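Local structure of putative HTH-type transcriptional regulator PF0864 (Pyrococcus furiosus, 2IA0) at residues K135-E139 / N140-I144. The protein probably binds DNA in a sequence-specific manner as a transcriptional regulator of the AsnC family, although its exact role is unknown. Sequence-based numbering, arbitrary orientation.
Sequences KFIEE and NITSI
Asn140 lies over one face of the Phe136 ring: its CB sits 4.2 Å from the ring centroid, a CH-pi contact. The ring reaches this place because CG stands anti to the backbone N (chi1 175°), and the Asn140 amide, 49° from the ring plane, brings ND2 to 3.4 Å from Phe136 CD1. That same ND2 gives Phe136 O a weak second bond beside the helical one from Asn140 N, which measures 2.9 Å. One residue on, Ile137 O accepts two backbone donors, Ile141 N in the i to i+4 manner and Thr142 N, 3.0 Å from that oxygen, with an N-H...O angle of 170°; the i to i+5 bond adds a wider turn near the C-terminal end of helix 132-140. The tightly packed side is the buried one, where Ile137 CG2 meets Ile141 CB at 4.1 Å and Phe136 CE2 meets Ile141 CG1 at 4.0 Å. Ile137 and Ile141 carry this side onto Ile152 and Ile150 of strand 147-154, while Phe136 reaches Val125 of strand 120-127. The solvent side is looser and polar: exposed Ser143 OG bonds to Glu139 O at 2.9 Å, approaching from above the carbonyl plane. A type I turn, Ile141 to Ile144, then leads toward strand 147-154, making this the C-terminal end of an amphipathic helix packed on the antiparallel sheet of the alpha+beta barrel domain.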
loop_
_atom_site.group_PDB
_atom_site.type_symbol
_atom_site.label_atom_id
_atom_site.label_comp_id
_atom_site.label_asym_id
_atom_site.label_seq_id
_atom_site.Cartn_x
_atom_site.Cartn_y
_atom_site.Cartn_z
ATOM N N LYS A 135 0.004 5.850 -23.018
ATOM C CA LYS A 135 0.583 4.743 -23.768
ATOM C C LYS A 135 0.330 3.383 -23.097
ATOM O O LYS A 135 0.118 2.387 -23.794
ATOM C CB LYS A 135 2.087 4.998 -23.943
ATOM C CG LYS A 135 2.700 4.392 -25.180
ATOM C CD LYS A 135 4.204 4.163 -24.997
ATOM C CE LYS A 135 4.649 2.980 -25.862
ATOM N NZ LYS A 135 6.116 2.745 -25.761
ATOM N N PHE A 136 0.359 3.333 -21.758
ATOM C CA PHE A 136 0.033 2.100 -21.026
ATOM C C PHE A 136 -1.444 1.715 -21.180
ATOM O O PHE A 136 -1.748 0.555 -21.415
ATOM C CB PHE A 136 0.390 2.189 -19.534
ATOM C CG PHE A 136 -0.044 0.981 -18.727
ATOM C CD1 PHE A 136 0.845 -0.072 -18.488
ATOM C CD2 PHE A 136 -1.336 0.888 -18.219
ATOM C CE1 PHE A 136 0.458 -1.203 -17.740
ATOM C CE2 PHE A 136 -1.740 -0.238 -17.488
ATOM C CZ PHE A 136 -0.830 -1.288 -17.239
ATOM N N ILE A 137 -2.344 2.675 -20.991
ATOM C CA ILE A 137 -3.780 2.453 -21.192
ATOM C C ILE A 137 -4.148 2.082 -22.644
ATOM O O ILE A 137 -4.940 1.151 -22.850
ATOM C CB ILE A 137 -4.620 3.623 -20.601
ATOM C CG1 ILE A 137 -4.499 3.595 -19.060
ATOM C CG2 ILE A 137 -6.100 3.556 -21.048
ATOM C CD1 ILE A 137 -4.560 4.939 -18.421
ATOM N N GLU A 138 -3.558 2.758 -23.635
ATOM C CA GLU A 138 -3.765 2.372 -25.055
ATOM C C GLU A 138 -3.514 0.875 -25.251
ATOM O O GLU A 138 -4.314 0.171 -25.893
ATOM C CB GLU A 138 -2.871 3.150 -26.066
ATOM C CG GLU A 138 -2.700 4.671 -25.866
ATOM C CD GLU A 138 -2.300 5.432 -27.173
ATOM O OE1 GLU A 138 -3.187 5.694 -28.028
ATOM O OE2 GLU A 138 -1.110 5.801 -27.334
ATOM N N GLU A 139 -2.407 0.404 -24.668
ATOM C CA GLU A 139 -1.833 -0.909 -24.959
ATOM C C GLU A 139 -2.372 -2.067 -24.147
ATOM O O GLU A 139 -2.524 -3.175 -24.671
ATOM C CB GLU A 139 -0.309 -0.854 -24.823
ATOM C CG GLU A 139 0.365 -0.484 -26.122
ATOM C CD GLU A 139 1.637 0.315 -25.947
ATOM O OE1 GLU A 139 2.456 -0.047 -25.070
ATOM O OE2 GLU A 139 1.824 1.302 -26.714
ATOM N N ASN A 140 -2.692 -1.804 -22.888
ATOM C CA ASN A 140 -3.023 -2.862 -21.932
ATOM C C ASN A 140 -4.428 -2.780 -21.327
ATOM O O ASN A 140 -4.846 -3.693 -20.628
ATOM C CB ASN A 140 -1.987 -2.889 -20.802
ATOM C CG ASN A 140 -0.576 -3.144 -21.301
ATOM O OD1 ASN A 140 -0.274 -4.220 -21.818
ATOM N ND2 ASN A 140 0.306 -2.161 -21.125
ATOM N N ILE A 141 -5.152 -1.692 -21.586
ATOM C CA ILE A 141 -6.489 -1.503 -20.997
ATOM C C ILE A 141 -7.621 -1.371 -22.034
ATOM O O ILE A 141 -8.623 -2.072 -21.950
ATOM C CB ILE A 141 -6.500 -0.334 -19.949
ATOM C CG1 ILE A 141 -5.512 -0.607 -18.777
ATOM C CG2 ILE A 141 -7.928 0.006 -19.473
ATOM C CD1 ILE A 141 -5.758 -1.878 -17.933
ATOM N N THR A 142 -7.470 -0.483 -23.008
ATOM C CA THR A 142 -8.541 -0.262 -23.996
ATOM C C THR A 142 -8.564 -1.362 -25.058
ATOM O O THR A 142 -9.528 -1.477 -25.835
ATOM C CB THR A 142 -8.464 1.128 -24.659
ATOM O OG1 THR A 142 -7.179 1.301 -25.266
ATOM C CG2 THR A 142 -8.715 2.238 -23.634
ATOM N N SER A 143 -7.498 -2.165 -25.056
ATOM C CA SER A 143 -7.398 -3.410 -25.807
ATOM C C SER A 143 -8.120 -4.613 -25.155
ATOM O O SER A 143 -8.303 -5.644 -25.805
ATOM C CB SER A 143 -5.925 -3.764 -25.957
ATOM O OG SER A 143 -5.343 -3.978 -24.681
ATOM N N ILE A 144 -8.493 -4.509 -23.877
ATOM C CA ILE A 144 -9.242 -5.586 -23.223
ATOM C C ILE A 144 -10.693 -5.634 -23.741
ATOM O O ILE A 144 -11.443 -4.661 -23.557
ATOM C CB ILE A 144 -9.230 -5.462 -21.669
ATOM C CG1 ILE A 144 -7.811 -5.538 -21.106
ATOM C CG2 ILE A 144 -10.123 -6.529 -21.010
ATOM C CD1 ILE A 144 -7.688 -4.845 -19.739
#